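Local coordinates for protein alkaline phosphatase (Thermus thermophilus, PDB 7KWD) that probably hydrolyses phosphate monoesters, as a homodimeric metalloenzyme of the alkaline phosphatase family that carries zinc and magnesium ions, at residues A[214-222]-A[249-257]. Sequence-based numbering, arbitrary orientation.
Sequences LVRSNATRL and EMVQAALPR
Arg257, on helix 247-259, reaches into the loop that joins helix 211-216 to strand 222-225 and grips the carbonyl of Ala219 side-on. Arg257 NE (2.8 Å) and NH2 (2.9 Å) both donate to Ala219 O, and that oxygen lies close to the guanidinium plane. NH2 also makes a weak bond to Ser217 O, bent to 134°. With CG anti to its own carbonyl carbon (chi1 -65°) and the chain extended from CG to NE, the side chain runs past Thr220 O, which sits 3.3 Å from Arg257 CD. Its third nitrogen turns back: Arg257 NH1 donates to Ala253 O at 2.9 Å, one turn earlier in the helix, and a water bridges it to Leu214 O. Leu222 crosses the arginine at about a right angle, laying Leu222 CD1 over the centre of one guanidinium face, 3.6 Å above the plane. Within the loop, Ala219 N donates to Ser217 OG, forming an ST turn. Alongside, Leu214 CD1 presses tightly on Ala253 CB (3.5 Å), while Leu214 CD2 meets Met250 CG; Leu178 of strand 176-178 touches Leu214, Leu222 and Met250. A leucine in place of Arg257 would take both donors from Ala219 O and would probably leave the loop freer to shift. One guanidinium thus ties two loop carbonyls, those of Ala219 and, weakly, Ser217, to a helix at the periphery of the alpha/beta core.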
ATOM      1  N   LEU A 214      -4.402 -26.791 -26.408  1.00 31.02           N
ATOM      2  CA  LEU A 214      -3.345 -26.739 -25.406  1.00 31.10           C
ATOM      3  C   LEU A 214      -3.320 -28.025 -24.589  1.00 26.09           C
ATOM      4  O   LEU A 214      -2.264 -28.653 -24.431  1.00 25.97           O
ATOM      5  CB  LEU A 214      -3.539 -25.514 -24.508  1.00 31.74           C
ATOM      6  CG  LEU A 214      -2.598 -25.392 -23.303  1.00 29.06           C
ATOM      7  CD1 LEU A 214      -1.145 -25.211 -23.728  1.00 26.94           C
ATOM      8  CD2 LEU A 214      -3.060 -24.256 -22.419  1.00 30.63           C
ATOM      9  N   VAL A 215      -4.483 -28.460 -24.109  1.00 30.44           N
ATOM     10  CA  VAL A 215      -4.496 -29.589 -23.191  1.00 31.79           C
ATOM     11  C   VAL A 215      -4.271 -30.893 -23.941  1.00 32.81           C
ATOM     12  O   VAL A 215      -3.604 -31.800 -23.410  1.00 36.91           O
ATOM     13  CB  VAL A 215      -5.800 -29.580 -22.371  1.00 29.15           C
ATOM     14  CG1 VAL A 215      -7.036 -29.897 -23.240  1.00 35.14           C
ATOM     15  CG2 VAL A 215      -5.681 -30.555 -21.245  1.00 35.64           C
ATOM     16  N   ARG A 216      -4.760 -30.972 -25.177  1.00 32.53           N
ATOM     17  CA  ARG A 216      -4.582 -32.160 -26.005  1.00 39.10           C
ATOM     18  C   ARG A 216      -3.135 -32.344 -26.430  1.00 36.34           C
ATOM     19  O   ARG A 216      -2.710 -33.461 -26.741  1.00 39.03           O
ATOM     20  CB  ARG A 216      -5.428 -32.069 -27.288  1.00 36.22           C
ATOM     21  CG  ARG A 216      -6.928 -32.382 -27.164  1.00 55.24           C
ATOM     22  CD  ARG A 216      -7.779 -31.694 -28.299  1.00 62.46           C
ATOM     23  NE  ARG A 216      -6.981 -31.381 -29.503  1.00 74.27           N
ATOM     24  CZ  ARG A 216      -7.335 -30.534 -30.485  1.00 63.23           C
ATOM     25  NH1 ARG A 216      -8.499 -29.875 -30.438  1.00 50.34           N
ATOM     26  NH2 ARG A 216      -6.505 -30.344 -31.521  1.00 47.93           N
ATOM     27  N   SER A 217      -2.366 -31.265 -26.484  1.00 39.17           N
ATOM     28  CA  SER A 217      -1.056 -31.357 -27.111  1.00 36.74           C
ATOM     29  C   SER A 217      -0.158 -32.326 -26.358  1.00 34.03           C
ATOM     30  O   SER A 217      -0.121 -32.336 -25.128  1.00 29.92           O
ATOM     31  CB  SER A 217      -0.373 -29.994 -27.161  1.00 32.43           C
ATOM     32  OG  SER A 217       0.880 -30.126 -27.814  1.00 36.01           O
ATOM     33  N   ASN A 218       0.591 -33.117 -27.107  1.00 32.56           N
ATOM     34  CA  ASN A 218       1.666 -33.923 -26.545  1.00 35.55           C
ATOM     35  C   ASN A 218       3.022 -33.512 -27.103  1.00 33.10           C
ATOM     36  O   ASN A 218       3.996 -34.277 -27.016  1.00 30.61           O
ATOM     37  CB  ASN A 218       1.379 -35.403 -26.778  1.00 41.02           C
ATOM     38  CG  ASN A 218       0.401 -35.952 -25.756  1.00 44.81           C
ATOM     39  OD1 ASN A 218      -0.559 -36.633 -26.102  1.00 47.60           O
ATOM     40  ND2 ASN A 218       0.615 -35.610 -24.486  1.00 50.95           N
ATOM     41  N   ALA A 219       3.092 -32.322 -27.690  1.00 29.30           N
ATOM     42  CA  ALA A 219       4.363 -31.767 -28.117  1.00 29.31           C
ATOM     43  C   ALA A 219       5.188 -31.457 -26.878  1.00 31.45           C
ATOM     44  O   ALA A 219       4.657 -31.034 -25.850  1.00 32.03           O
ATOM     45  CB  ALA A 219       4.153 -30.508 -28.958  1.00 30.17           C
ATOM     46  N   THR A 220       6.480 -31.707 -26.978  1.00 28.44           N
ATOM     47  CA  THR A 220       7.409 -31.435 -25.884  1.00 27.23           C
ATOM     48  C   THR A 220       7.630 -29.941 -25.692  1.00 36.43           C
ATOM     49  O   THR A 220       7.558 -29.437 -24.566  1.00 34.94           O
ATOM     50  CB  THR A 220       8.715 -32.161 -26.198  1.00 31.98           C
ATOM     51  OG1 THR A 220       8.489 -33.574 -26.081  1.00 42.98           O
ATOM     52  CG2 THR A 220       9.833 -31.760 -25.272  1.00 41.24           C
ATOM     53  N   ARG A 221       7.933 -29.224 -26.774  1.00 30.76           N
ATOM     54  CA  ARG A 221       8.086 -27.773 -26.746  1.00 25.87           C
ATOM     55  C   ARG A 221       6.838 -27.142 -27.334  1.00 28.20           C
ATOM     56  O   ARG A 221       6.222 -27.696 -28.254  1.00 25.50           O
ATOM     57  CB  ARG A 221       9.330 -27.334 -27.508  1.00 31.53           C
ATOM     58  CG  ARG A 221      10.617 -27.750 -26.766  1.00 40.36           C
ATOM     59  CD  ARG A 221      11.891 -27.397 -27.524  1.00 43.30           C
ATOM     60  NE  ARG A 221      12.107 -28.380 -28.570  1.00 43.15           N
ATOM     61  CZ  ARG A 221      12.349 -28.084 -29.842  1.00 42.76           C
ATOM     62  NH1 ARG A 221      12.433 -26.819 -30.208  1.00 46.54           N
ATOM     63  NH2 ARG A 221      12.516 -29.055 -30.738  1.00 41.75           N
ATOM     64  N   LEU A 222       6.452 -26.002 -26.769  1.00 26.65           N
ATOM     65  CA  LEU A 222       5.133 -25.422 -26.974  1.00 25.59           C
ATOM     66  C   LEU A 222       5.223 -23.933 -27.278  1.00 26.25           C
ATOM     67  O   LEU A 222       5.879 -23.178 -26.557  1.00 25.24           O
ATOM     68  CB  LEU A 222       4.270 -25.573 -25.712  1.00 31.73           C
ATOM     69  CG  LEU A 222       3.262 -26.676 -25.590  1.00 32.22           C
ATOM     70  CD1 LEU A 222       2.383 -26.328 -24.393  1.00 31.72           C
ATOM     71  CD2 LEU A 222       2.432 -26.793 -26.845  1.00 40.78           C
ATOM     72  N   GLU A 249      -4.664 -23.064 -16.469  1.00 22.95           N
ATOM     73  CA  GLU A 249      -4.603 -24.029 -17.570  1.00 31.37           C
ATOM     74  C   GLU A 249      -3.283 -23.928 -18.315  1.00 27.03           C
ATOM     75  O   GLU A 249      -2.742 -24.933 -18.786  1.00 29.21           O
ATOM     76  CB  GLU A 249      -5.773 -23.809 -18.543  1.00 27.26           C
ATOM     77  CG  GLU A 249      -7.098 -24.419 -18.044  1.00 34.35           C
ATOM     78  CD  GLU A 249      -8.341 -24.005 -18.843  1.00 33.59           C
ATOM     79  OE1 GLU A 249      -8.425 -22.868 -19.371  1.00 30.98           O
ATOM     80  OE2 GLU A 249      -9.254 -24.842 -18.923  1.00 46.22           O
ATOM     81  N   MET A 250      -2.769 -22.713 -18.469  1.00 27.90           N
ATOM     82  CA  MET A 250      -1.489 -22.538 -19.150  1.00 21.88           C
ATOM     83  C   MET A 250      -0.347 -23.089 -18.304  1.00 21.52           C
ATOM     84  O   MET A 250       0.510 -23.815 -18.816  1.00 21.04           O
ATOM     85  CB  MET A 250      -1.284 -21.055 -19.478  1.00 18.93           C
ATOM     86  CG  MET A 250      -2.158 -20.577 -20.645  1.00 26.68           C
ATOM     87  SD  MET A 250      -1.780 -18.937 -21.265  1.00 27.00           S
ATOM     88  CE  MET A 250      -2.551 -17.843 -20.258  1.00 24.82           C
ATOM     89  N   VAL A 251      -0.336 -22.802 -16.994  1.00 21.36           N
ATOM     90  CA  VAL A 251       0.700 -23.391 -16.138  1.00 25.39           C
ATOM     91  C   VAL A 251       0.623 -24.924 -16.139  1.00 26.27           C
ATOM     92  O   VAL A 251       1.657 -25.611 -16.182  1.00 23.99           O
ATOM     93  CB  VAL A 251       0.602 -22.813 -14.715  1.00 22.94           C
ATOM     94  CG1 VAL A 251       1.566 -23.514 -13.810  1.00 27.81           C
ATOM     95  CG2 VAL A 251       0.914 -21.295 -14.724  1.00 26.98           C
ATOM     96  N   GLN A 252      -0.592 -25.493 -16.071  1.00 28.89           N
ATOM     97  CA  GLN A 252      -0.710 -26.958 -16.055  1.00 26.55           C
ATOM     98  C   GLN A 252      -0.028 -27.584 -17.267  1.00 29.50           C
ATOM     99  O   GLN A 252       0.538 -28.681 -17.160  1.00 32.73           O
ATOM    100  CB  GLN A 252      -2.179 -27.386 -16.021  1.00 27.43           C
ATOM    101  CG  GLN A 252      -2.881 -27.017 -14.746  1.00 30.54           C
ATOM    102  CD  GLN A 252      -4.360 -27.393 -14.739  1.00 39.78           C
ATOM    103  OE1 GLN A 252      -5.175 -26.848 -15.513  1.00 29.09           O
ATOM    104  NE2 GLN A 252      -4.734 -28.281 -13.810  1.00 33.65           N
ATOM    105  N   ALA A 253      -0.041 -26.890 -18.409  1.00 25.39           N
ATOM    106  CA  ALA A 253       0.633 -27.411 -19.593  1.00 26.64           C
ATOM    107  C   ALA A 253       2.136 -27.205 -19.523  1.00 28.76           C
ATOM    108  O   ALA A 253       2.905 -28.046 -20.002  1.00 26.74           O
ATOM    109  CB  ALA A 253       0.071 -26.748 -20.859  1.00 23.48           C
ATOM    110  N   ALA A 254       2.586 -26.093 -18.946  1.00 25.19           N
ATOM    111  CA  ALA A 254       4.008 -25.785 -18.995  1.00 25.15           C
ATOM    112  C   ALA A 254       4.794 -26.566 -17.955  1.00 27.66           C
ATOM    113  O   ALA A 254       5.904 -27.034 -18.228  1.00 26.84           O
ATOM    114  CB  ALA A 254       4.228 -24.288 -18.784  1.00 22.89           C
ATOM    115  N   LEU A 255       4.252 -26.686 -16.762  1.00 24.48           N
ATOM    116  CA  LEU A 255       5.041 -27.182 -15.641  1.00 24.52           C
ATOM    117  C   LEU A 255       5.545 -28.590 -15.883  1.00 27.96           C
ATOM    118  O   LEU A 255       6.758 -28.820 -15.759  1.00 24.69           O
ATOM    119  CB  LEU A 255       4.186 -27.084 -14.380  1.00 30.01           C
ATOM    120  CG  LEU A 255       4.829 -27.077 -13.008  1.00 37.05           C
ATOM    121  CD1 LEU A 255       5.948 -26.085 -12.872  1.00 29.22           C
ATOM    122  CD2 LEU A 255       3.678 -26.764 -12.016  1.00 41.14           C
ATOM    123  N   PRO A 256       4.710 -29.559 -16.242  1.00 28.91           N
ATOM    124  CA  PRO A 256       5.245 -30.903 -16.499  1.00 26.56           C
ATOM    125  C   PRO A 256       6.272 -30.959 -17.613  1.00 30.39           C
ATOM    126  O   PRO A 256       7.184 -31.788 -17.532  1.00 27.61           O
ATOM    127  CB  PRO A 256       3.997 -31.732 -16.842  1.00 31.09           C
ATOM    128  CG  PRO A 256       2.890 -30.738 -17.114  1.00 32.75           C
ATOM    129  CD  PRO A 256       3.249 -29.450 -16.427  1.00 28.60           C
ATOM    130  N   ARG A 257       6.175 -30.105 -18.645  1.00 28.82           N
ATOM    131  CA  ARG A 257       7.177 -30.123 -19.708  1.00 27.17           C
ATOM    132  C   ARG A 257       8.517 -29.621 -19.200  1.00 29.54           C
ATOM    133  O   ARG A 257       9.561 -30.218 -19.465  1.00 25.20           O
ATOM    134  CB  ARG A 257       6.724 -29.259 -20.879  1.00 26.58           C
ATOM    135  CG  ARG A 257       5.489 -29.805 -21.565  1.00 27.15           C
ATOM    136  CD  ARG A 257       4.939 -28.832 -22.616  1.00 37.14           C
ATOM    137  NE  ARG A 257       4.112 -29.518 -23.612  1.00 27.17           N
ATOM    138  CZ  ARG A 257       2.831 -29.829 -23.443  1.00 32.07           C
ATOM    139  NH1 ARG A 257       2.189 -29.538 -22.323  1.00 30.18           N
ATOM    140  NH2 ARG A 257       2.182 -30.457 -24.408  1.00 31.36           N
TER
HETATM  141  O   HOH W   1      -0.859 -29.993 -22.476  1.00 29.43           O